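Protelomerase (Agrobacterium tumefaciens, PDB 4F43) generates and protects the hairpin ends of a linear chromosome, this fragment including the telomere-resolvase catalytic domain and being held on hairpin DNA. Local coordinates at residues G6-I11 with I79-G84; E122-V127 with L309-D314; K175-F180 with T197-V202. The protein carries 1 engineered substitution. All coordinates share one frame; numbering follows the deposited sequence.

Contact 1: residues G6-I11 with I79-G84; sequences GVATSI and IREAFG
With CG anti to the backbone N (chi1 -178°) and the chain extended beyond it, Glu81 sends its carboxylate across to Ser10 in the first turn of helix 9-18; there Ser10 keeps OG beside its own backbone N (chi1 -56°), which puts the hydroxyl near the amide, where both can bond to one oxygen. Ser10 OG donates to Glu81 OE1 at 2.7 Å, and Ser10 N reaches that OE1 at 3.2 Å with an N-H...O angle of 146°. Both donors come in on the syn side but from opposite faces of the carboxylate plane, a double grip that should steady the carboxylate's rotation. The other oxygen, Glu81 OE2, rests 3.6 Å from Ala8 CB. Before the helix, the loop presses on the C-terminal end of helix 65-82. Gly6, with no side chain to intervene, brings CA within 3.3 Å of Ala82 O in a CA-H...O contact, and the same CA lies over a face of the Phe83 ring. Ala82 CB sits against the backbone of Val7, 3.7 Å from Val7 N. A water accepts from Val7 N and returns a weak bond to Ala82 O. Helix 28-40 backs this corner through Ile37, which touches both Ala82 and Phe83, while Asn41 bonds Gly6 N. A carboxylate from a helix distant in sequence thus meets the amide of Ser10, two residues past the N-cap residue Ala8; the helix-end field probably favours its charged form. Such pairing of an acidic side chain with a helix N terminus is a familiar motif, used here in a helical region near the bound DNA.

Contact 2: residues E122-V127 with L309-D314; sequences ENYRQV and LPEDRD
Tyr124 and Glu311 meet at a hydroxyl: Tyr124 OH donates to Glu311 OE2 at 2.7 Å, arriving from above the carboxylate plane, with the ring and carboxylate planes 59° apart. Arg125 NH2 stands 3.7 Å from this OE2 in a long salt bridge, its chain extended from CG to NE, and a water weakly joins the same two atoms. Tyr124 OH gives this oxygen its firm bond, with the long Arg125 bridge and the weak water bond as looser partners; together they would probably stabilise the negative charge. A second ionic set runs on the other flank of Pro310. Glu122 OE2 faces the edge of the Arg313 guanidinium, 3.5 Å from NH1, and Arg313 NE is bonded to Asp314 OD1 at 3.2 Å, so the arginine links two acidic residues in one network. Between these polar groups lies an apolar seam. Leu309 CD2 is centred over one face of the Tyr124 ring, 3.9 Å from the centroid and only 7° off the normal, a CH-pi contact; Arg125 CG lies over the opposite face, toward the rim. Pro310 wedges in with CD 3.5 Å from Tyr124 CE2 and with CG 3.5 Å from Glu122 CA. Its backbone carbonyl is used inside its own helix, accepting from Asp314 N. The contact joins the starts of helices 124-134 and 310-316, which follow the paired parallel strands 119-120 and 307-308; helix 263-276 covers this region, its Leu267 touching Tyr124 and its His274 touching Leu309 and Glu311.

Contact 3: residues K175-F180 with T197-V202; sequences KWSILF and TYEIPV
Ile178 and Val202 interlock on the buried side of an antiparallel strand pair: Val202 CG1 lies 3.7 Å from Ile178 CD1, the two side chains crossing at about a right angle. The other branch, Val202 CG2, lies between the backbone N and carbonyl carbon, where it fits against the turning chain 3.4 Å from Ser177 N. Ile200 sits next in the row. Its CG1 meets Ile178 CG1 at 3.8 Å, while its CD1 reaches Phe180 CB, 3.6 Å away. The side chains of Phe180 and Tyr198 lie side by side, pointing the same way, but their ring planes are turned 85° apart; Tyr198 CE2 abuts the rim of the Phe180 ring, 3.6 Å from CD2. On the reverse face Leu179 CD2 leans on CA and CB of Glu199, and Ser177 and Pro201 form a non-hydrogen-bonded pair. Backbone bonds set this spacing, notably the reciprocal pair between Ile178 and Ile200, both 2.9 Å from N to O; the Phe180-Tyr198 pair and Val202 N to Trp176 O are weak. The short strand segments run 139° apart in direction, well twisted from exactly antiparallel. Strand 198-201 is outermost in the four-stranded antiparallel sheet, and strand 177-180 lies between it and strand 165-169. Thr151 of helix 140-151 touches Ile178, Ile200 and Val202, helix 206-217 packs on Ile178, and Ala167 of strand 165-169 meets Leu179 and Glu199 on the other face.

Overall arrangement
From the N terminus, contact 1 closes first, bringing residues 6-11 back against 79-84 after a mostly helical excursion without strands and tying the start of helix 9-18 to the end of helix 65-82. Contact 2 opens later, at 122-127, and closes near the C terminus at 309-314, so its loop spans most of the catalytic domain and joins two helix starts. Contact 3 falls wholly within that span: an antiparallel pairing of strands next to each other in the chain, joined by a 16-residue loop. None cross. Contact 1 lies across the chain's centre from both others, its centre about 50 Å from that of contact 2; contacts 2 and 3 have centres about 24 Å apart.

Contact 1: residues G6-I11 with I79-G84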
loop_
_atom_site.group_PDB
_atom_site.type_symbol
_atom_site.label_atom_id
_atom_site.label_comp_id
_atom_site.label_asym_id
_atom_site.label_seq_id
_atom_site.Cartn_x
_atom_site.Cartn_y
_atom_site.Cartn_z
ATOM N N GLY A 6 -23.332 -20.395 -5.972
ATOM C CA GLY A 6 -22.479 -19.293 -6.378
ATOM C C GLY A 6 -21.125 -19.735 -6.896
ATOM O O GLY A 6 -20.701 -20.869 -6.671
ATOM N N VAL A 7 -20.445 -18.830 -7.591
ATOM C CA VAL A 7 -19.127 -19.118 -8.146
ATOM C C VAL A 7 -18.200 -17.902 -8.061
ATOM O O VAL A 7 -18.536 -16.815 -8.531
ATOM C CB VAL A 7 -19.228 -19.611 -9.608
ATOM C CG1 VAL A 7 -20.213 -18.757 -10.398
ATOM C CG2 VAL A 7 -17.856 -19.625 -10.268
ATOM N N ALA A 8 -17.039 -18.093 -7.442
ATOM C CA ALA A 8 -16.036 -17.040 -7.357
ATOM C C ALA A 8 -15.210 -17.022 -8.636
ATOM O O ALA A 8 -14.191 -17.705 -8.736
ATOM C CB ALA A 8 -15.145 -17.249 -6.144
ATOM N N THR A 9 -15.659 -16.232 -9.606
ATOM C CA THR A 9 -15.075 -16.224 -10.945
ATOM C C THR A 9 -13.603 -15.819 -10.953
ATOM O O THR A 9 -12.847 -16.230 -11.832
ATOM C CB THR A 9 -15.854 -15.287 -11.889
ATOM O OG1 THR A 9 -17.238 -15.270 -11.518
ATOM C CG2 THR A 9 -15.723 -15.751 -13.333
ATOM N N SER A 10 -13.205 -15.010 -9.976
ATOM C CA SER A 10 -11.825 -14.546 -9.873
ATOM C C SER A 10 -10.857 -15.718 -9.725
ATOM O O SER A 10 -9.929 -15.880 -10.524
ATOM C CB SER A 10 -11.675 -13.597 -8.682
ATOM O OG SER A 10 -12.576 -12.508 -8.780
ATOM N N ILE A 11 -11.091 -16.531 -8.702
ATOM C CA ILE A 11 -10.258 -17.694 -8.420
ATOM C C ILE A 11 -10.236 -18.650 -9.607
ATOM O O ILE A 11 -9.174 -19.114 -10.027
ATOM C CB ILE A 11 -10.772 -18.462 -7.190
ATOM C CG1 ILE A 11 -11.217 -17.490 -6.093
ATOM C CG2 ILE A 11 -9.710 -19.424 -6.682
ATOM C CD1 ILE A 11 -10.094 -16.653 -5.523
ATOM N N ILE A 79 -16.309 -15.672 -0.706
ATOM C CA ILE A 79 -17.692 -15.913 -0.309
ATOM C C ILE A 79 -18.582 -14.739 -0.711
ATOM O O ILE A 79 -19.679 -14.934 -1.239
ATOM C CB ILE A 79 -17.816 -16.155 1.209
ATOM C CG1 ILE A 79 -17.006 -17.382 1.626
ATOM C CG2 ILE A 79 -19.274 -16.330 1.604
ATOM C CD1 ILE A 79 -16.986 -17.628 3.120
ATOM N N ARG A 80 -18.103 -13.524 -0.461
ATOM C CA ARG A 80 -18.841 -12.321 -0.836
ATOM C C ARG A 80 -19.061 -12.256 -2.341
ATOM O O ARG A 80 -20.113 -11.814 -2.806
ATOM C CB ARG A 80 -18.110 -11.063 -0.368
ATOM C CG ARG A 80 -18.083 -10.875 1.138
ATOM C CD ARG A 80 -17.425 -9.555 1.504
ATOM N NE ARG A 80 -17.338 -9.361 2.948
ATOM C CZ ARG A 80 -18.250 -8.724 3.674
ATOM N NH1 ARG A 80 -18.084 -8.595 4.983
ATOM N NH2 ARG A 80 -19.327 -8.216 3.092
ATOM N N GLU A 81 -18.063 -12.699 -3.100
ATOM C CA GLU A 81 -18.153 -12.686 -4.555
ATOM C C GLU A 81 -19.123 -13.745 -5.070
ATOM O O GLU A 81 -19.905 -13.489 -5.985
ATOM C CB GLU A 81 -16.772 -12.897 -5.181
ATOM C CG GLU A 81 -16.768 -12.856 -6.702
ATOM C CD GLU A 81 -15.409 -13.184 -7.290
ATOM O OE1 GLU A 81 -15.211 -12.948 -8.501
ATOM O OE2 GLU A 81 -14.541 -13.680 -6.543
ATOM N N ALA A 82 -19.071 -14.930 -4.471
ATOM C CA ALA A 82 -19.865 -16.060 -4.942
ATOM C C ALA A 82 -21.338 -15.971 -4.549
ATOM O O ALA A 82 -22.219 -16.127 -5.393
ATOM C CB ALA A 82 -19.262 -17.367 -4.452
ATOM N N PHE A 83 -21.602 -15.718 -3.271
ATOM C CA PHE A 83 -22.970 -15.746 -2.760
ATOM C C PHE A 83 -23.522 -14.355 -2.470
ATOM O O PHE A 83 -24.530 -13.949 -3.047
ATOM C CB PHE A 83 -23.050 -16.631 -1.515
ATOM C CG PHE A 83 -22.522 -18.018 -1.731
ATOM C CD1 PHE A 83 -23.341 -19.016 -2.232
ATOM C CD2 PHE A 83 -21.201 -18.322 -1.450
ATOM C CE1 PHE A 83 -22.856 -20.293 -2.440
ATOM C CE2 PHE A 83 -20.709 -19.596 -1.658
ATOM C CZ PHE A 83 -21.538 -20.582 -2.152
ATOM N N GLY A 84 -22.865 -13.626 -1.574
ATOM C CA GLY A 84 -23.292 -12.280 -1.242
ATOM C C GLY A 84 -22.928 -11.853 0.166
ATOM O O GLY A 84 -22.212 -12.557 0.877
HETATM O O HOH W 1 -22.094 -16.566 -8.670
#

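Contact 2: residues E122-V127 with L309-D314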
loop_
_atom_site.group_PDB
_atom_site.type_symbol
_atom_site.label_atom_id
_atom_site.label_comp_id
_atom_site.label_asym_id
_atom_site.label_seq_id
_atom_site.Cartn_x
_atom_site.Cartn_y
_atom_site.Cartn_z
ATOM N N GLU A 122 21.018 9.721 7.213
ATOM C CA GLU A 122 22.114 10.655 6.969
ATOM C C GLU A 122 22.261 11.105 5.515
ATOM O O GLU A 122 22.432 12.293 5.244
ATOM C CB GLU A 122 23.431 10.080 7.496
ATOM C CG GLU A 122 23.597 10.234 8.997
ATOM C CD GLU A 122 24.258 9.032 9.640
ATOM O OE1 GLU A 122 24.401 7.994 8.959
ATOM O OE2 GLU A 122 24.629 9.126 10.829
ATOM N N ASN A 123 22.192 10.160 4.585
ATOM C CA ASN A 123 22.389 10.471 3.173
ATOM C C ASN A 123 21.075 10.637 2.415
ATOM O O ASN A 123 20.952 10.195 1.272
ATOM C CB ASN A 123 23.235 9.384 2.506
ATOM C CG ASN A 123 24.522 9.099 3.259
ATOM O OD1 ASN A 123 25.185 10.013 3.748
ATOM N ND2 ASN A 123 24.878 7.823 3.360
ATOM N N TYR A 124 20.095 11.279 3.045
ATOM C CA TYR A 124 18.768 11.405 2.446
ATOM C C TYR A 124 18.733 12.388 1.276
ATOM O O TYR A 124 17.953 12.216 0.336
ATOM C CB TYR A 124 17.720 11.777 3.503
ATOM C CG TYR A 124 17.689 13.240 3.884
ATOM C CD1 TYR A 124 16.776 14.109 3.299
ATOM C CD2 TYR A 124 18.561 13.752 4.837
ATOM C CE1 TYR A 124 16.738 15.445 3.644
ATOM C CE2 TYR A 124 18.530 15.088 5.189
ATOM C CZ TYR A 124 17.616 15.929 4.590
ATOM O OH TYR A 124 17.581 17.259 4.937
ATOM N N ARG A 125 19.578 13.414 1.336
ATOM C CA ARG A 125 19.671 14.397 0.260
ATOM C C ARG A 125 20.097 13.727 -1.041
ATOM O O ARG A 125 19.600 14.056 -2.122
ATOM C CB ARG A 125 20.662 15.505 0.624
ATOM C CG ARG A 125 20.246 16.358 1.811
ATOM C CD ARG A 125 21.292 17.419 2.117
ATOM N NE ARG A 125 20.844 18.349 3.150
ATOM C CZ ARG A 125 20.176 19.471 2.905
ATOM N NH1 ARG A 125 19.875 19.804 1.657
ATOM N NH2 ARG A 125 19.807 20.259 3.906
ATOM N N GLN A 126 21.021 12.779 -0.922
ATOM C CA GLN A 126 21.508 12.029 -2.070
ATOM C C GLN A 126 20.387 11.193 -2.676
ATOM O O GLN A 126 20.274 11.089 -3.892
ATOM C CB GLN A 126 22.675 11.130 -1.668
ATOM C CG GLN A 126 23.798 11.864 -0.956
ATOM C CD GLN A 126 25.041 11.013 -0.797
ATOM O OE1 GLN A 126 25.393 10.236 -1.685
ATOM N NE2 GLN A 126 25.713 11.152 0.339
ATOM N N VAL A 127 19.560 10.606 -1.818
ATOM C CA VAL A 127 18.425 9.806 -2.266
ATOM C C VAL A 127 17.408 10.675 -3.003
ATOM O O VAL A 127 16.920 10.308 -4.077
ATOM C CB VAL A 127 17.730 9.102 -1.081
ATOM C CG1 VAL A 127 16.466 8.393 -1.545
ATOM C CG2 VAL A 127 18.681 8.125 -0.410
ATOM N N LEU A 309 15.986 13.120 10.777
ATOM C CA LEU A 309 16.851 13.891 9.894
ATOM C C LEU A 309 18.140 14.320 10.589
ATOM O O LEU A 309 18.120 14.702 11.759
ATOM C CB LEU A 309 16.104 15.101 9.324
ATOM C CG LEU A 309 14.980 14.765 8.341
ATOM C CD1 LEU A 309 14.491 16.018 7.635
ATOM C CD2 LEU A 309 15.432 13.720 7.333
ATOM N N PRO A 310 19.267 14.251 9.859
ATOM C CA PRO A 310 20.617 14.536 10.360
ATOM C C PRO A 310 20.725 15.891 11.050
ATOM O O PRO A 310 21.393 15.998 12.076
ATOM C CB PRO A 310 21.467 14.540 9.088
ATOM C CG PRO A 310 20.733 13.671 8.145
ATOM C CD PRO A 310 19.280 13.876 8.433
ATOM N N GLU A 311 20.082 16.909 10.487
ATOM C CA GLU A 311 20.124 18.250 11.062
ATOM C C GLU A 311 19.408 18.314 12.409
ATOM O O GLU A 311 19.868 18.989 13.332
ATOM C CB GLU A 311 19.541 19.282 10.092
ATOM C CG GLU A 311 18.377 18.777 9.256
ATOM C CD GLU A 311 18.758 18.562 7.802
ATOM O OE1 GLU A 311 19.794 17.913 7.546
ATOM O OE2 GLU A 311 18.028 19.054 6.915
ATOM N N ASP A 312 18.284 17.613 12.515
ATOM C CA ASP A 312 17.552 17.533 13.772
ATOM C C ASP A 312 18.399 16.818 14.816
ATOM O O ASP A 312 18.496 17.260 15.961
ATOM C CB ASP A 312 16.224 16.799 13.579
ATOM C CG ASP A 312 15.324 17.478 12.565
ATOM O OD1 ASP A 312 15.508 18.689 12.323
ATOM O OD2 ASP A 312 14.433 16.800 12.011
ATOM N N ARG A 313 19.013 15.714 14.401
ATOM C CA ARG A 313 19.923 14.953 15.247
ATOM C C ARG A 313 21.059 15.847 15.730
ATOM O O ARG A 313 21.530 15.713 16.858
ATOM C CB ARG A 313 20.478 13.751 14.472
ATOM C CG ARG A 313 21.270 12.737 15.297
ATOM C CD ARG A 313 22.755 13.080 15.356
ATOM N NE ARG A 313 23.248 13.598 14.082
ATOM C CZ ARG A 313 23.810 12.854 13.135
ATOM N NH1 ARG A 313 23.961 11.549 13.314
ATOM N NH2 ARG A 313 24.227 13.416 12.008
ATOM N N ASP A 314 21.493 16.760 14.867
ATOM C CA ASP A 314 22.574 17.678 15.198
ATOM C C ASP A 314 22.147 18.718 16.229
ATOM O O ASP A 314 22.725 18.794 17.314
ATOM C CB ASP A 314 23.102 18.370 13.939
ATOM C CG ASP A 314 23.947 17.449 13.080
ATOM O OD1 ASP A 314 24.498 16.468 13.623
ATOM O OD2 ASP A 314 24.066 17.708 11.864
HETATM O O HOH W 2 18.346 21.996 5.083
#

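Contact 3: residues K175-F180 with T197-V202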
loop_
_atom_site.group_PDB
_atom_site.type_symbol
_atom_site.label_atom_id
_atom_site.label_comp_id
_atom_site.label_asym_id
_atom_site.label_seq_id
_atom_site.Cartn_x
_atom_site.Cartn_y
_atom_site.Cartn_z
ATOM N N LYS A 175 4.792 26.319 -6.961
ATOM C CA LYS A 175 6.096 25.756 -7.281
ATOM C C LYS A 175 6.369 24.473 -6.500
ATOM O O LYS A 175 7.007 23.553 -7.010
ATOM C CB LYS A 175 7.199 26.783 -7.017
ATOM C CG LYS A 175 8.575 26.339 -7.475
ATOM C CD LYS A 175 9.598 27.446 -7.307
ATOM C CE LYS A 175 10.952 27.023 -7.851
ATOM N NZ LYS A 175 11.960 28.115 -7.752
ATOM N N TRP A 176 5.872 24.409 -5.269
ATOM C CA TRP A 176 6.167 23.277 -4.396
ATOM C C TRP A 176 4.926 22.540 -3.894
ATOM O O TRP A 176 4.887 22.096 -2.746
ATOM C CB TRP A 176 7.024 23.731 -3.211
ATOM C CG TRP A 176 8.328 24.348 -3.624
ATOM C CD1 TRP A 176 8.560 25.663 -3.909
ATOM C CD2 TRP A 176 9.578 23.672 -3.805
ATOM N NE1 TRP A 176 9.877 25.847 -4.254
ATOM C CE2 TRP A 176 10.523 24.640 -4.197
ATOM C CE3 TRP A 176 9.989 22.342 -3.670
ATOM C CZ2 TRP A 176 11.855 24.321 -4.457
ATOM C CZ3 TRP A 176 11.312 22.028 -3.927
ATOM C CH2 TRP A 176 12.228 23.013 -4.317
ATOM N N SER A 177 3.922 22.404 -4.757
ATOM C CA SER A 177 2.729 21.623 -4.435
ATOM C C SER A 177 1.913 21.304 -5.684
ATOM O O SER A 177 1.849 22.103 -6.617
ATOM C CB SER A 177 1.851 22.350 -3.413
ATOM O OG SER A 177 1.085 23.370 -4.027
ATOM N N ILE A 178 1.294 20.127 -5.690
ATOM C CA ILE A 178 0.427 19.706 -6.788
ATOM C C ILE A 178 -0.877 19.125 -6.247
ATOM O O ILE A 178 -1.085 19.073 -5.036
ATOM C CB ILE A 178 1.111 18.645 -7.672
ATOM C CG1 ILE A 178 1.376 17.369 -6.870
ATOM C CG2 ILE A 178 2.405 19.185 -8.266
ATOM C CD1 ILE A 178 2.091 16.292 -7.660
ATOM N N LEU A 179 -1.754 18.691 -7.148
ATOM C CA LEU A 179 -3.000 18.042 -6.754
ATOM C C LEU A 179 -2.914 16.540 -7.015
ATOM O O LEU A 179 -2.109 16.093 -7.829
ATOM C CB LEU A 179 -4.186 18.651 -7.504
ATOM C CG LEU A 179 -4.376 20.164 -7.372
ATOM C CD1 LEU A 179 -5.610 20.617 -8.135
ATOM C CD2 LEU A 179 -4.466 20.570 -5.909
ATOM N N PHE A 180 -3.743 15.764 -6.325
ATOM C CA PHE A 180 -3.658 14.309 -6.404
ATOM C C PHE A 180 -5.015 13.605 -6.367
ATOM O O PHE A 180 -5.939 14.046 -5.682
ATOM C CB PHE A 180 -2.753 13.777 -5.288
ATOM C CG PHE A 180 -2.834 12.291 -5.097
ATOM C CD1 PHE A 180 -2.292 11.427 -6.036
ATOM C CD2 PHE A 180 -3.448 11.757 -3.976
ATOM C CE1 PHE A 180 -2.369 10.057 -5.861
ATOM C CE2 PHE A 180 -3.528 10.389 -3.794
ATOM C CZ PHE A 180 -2.988 9.537 -4.737
ATOM N N THR A 197 -9.971 14.977 -4.618
ATOM C CA THR A 197 -8.803 15.674 -5.142
ATOM C C THR A 197 -8.300 16.690 -4.124
ATOM O O THR A 197 -8.932 17.722 -3.903
ATOM C CB THR A 197 -9.122 16.396 -6.462
ATOM O OG1 THR A 197 -10.175 17.345 -6.246
ATOM C CG2 THR A 197 -9.555 15.399 -7.525
ATOM N N TYR A 198 -7.164 16.394 -3.501
ATOM C CA TYR A 198 -6.612 17.272 -2.473
ATOM C C TYR A 198 -5.171 17.681 -2.772
ATOM O O TYR A 198 -4.479 17.036 -3.561
ATOM C CB TYR A 198 -6.725 16.629 -1.086
ATOM C CG TYR A 198 -5.900 15.376 -0.893
ATOM C CD1 TYR A 198 -4.749 15.394 -0.119
ATOM C CD2 TYR A 198 -6.276 14.171 -1.478
ATOM C CE1 TYR A 198 -3.994 14.253 0.067
ATOM C CE2 TYR A 198 -5.525 13.024 -1.301
ATOM C CZ TYR A 198 -4.383 13.072 -0.526
ATOM O OH TYR A 198 -3.632 11.935 -0.344
ATOM N N GLU A 199 -4.731 18.760 -2.133
ATOM C CA GLU A 199 -3.423 19.346 -2.409
ATOM C C GLU A 199 -2.316 18.707 -1.574
ATOM O O GLU A 199 -2.452 18.543 -0.363
ATOM C CB GLU A 199 -3.467 20.858 -2.168
ATOM C CG GLU A 199 -2.257 21.616 -2.687
ATOM C CD GLU A 199 -2.411 23.119 -2.545
ATOM O OE1 GLU A 199 -2.565 23.804 -3.579
ATOM O OE2 GLU A 199 -2.380 23.617 -1.400
ATOM N N ILE A 200 -1.219 18.349 -2.237
ATOM C CA ILE A 200 -0.074 17.736 -1.574
ATOM C C ILE A 200 1.219 18.470 -1.925
ATOM O O ILE A 200 1.345 19.023 -3.016
ATOM C CB ILE A 200 0.077 16.251 -1.963
ATOM C CG1 ILE A 200 0.187 16.103 -3.483
ATOM C CG2 ILE A 200 -1.089 15.440 -1.430
ATOM C CD1 ILE A 200 0.472 14.689 -3.939
ATOM N N PRO A 201 2.183 18.486 -0.994
ATOM C CA PRO A 201 3.480 19.111 -1.267
ATOM C C PRO A 201 4.365 18.217 -2.128
ATOM O O PRO A 201 4.176 17.002 -2.160
ATOM C CB PRO A 201 4.090 19.258 0.127
ATOM C CG PRO A 201 3.489 18.143 0.908
ATOM C CD PRO A 201 2.081 18.014 0.399
ATOM N N VAL A 202 5.323 18.826 -2.820
ATOM C CA VAL A 202 6.303 18.083 -3.604
ATOM C C VAL A 202 7.717 18.546 -3.268
ATOM O O VAL A 202 7.918 19.671 -2.810
ATOM C CB VAL A 202 6.055 18.226 -5.117
ATOM C CG1 VAL A 202 4.840 17.415 -5.531
ATOM C CG2 VAL A 202 5.880 19.684 -5.492
#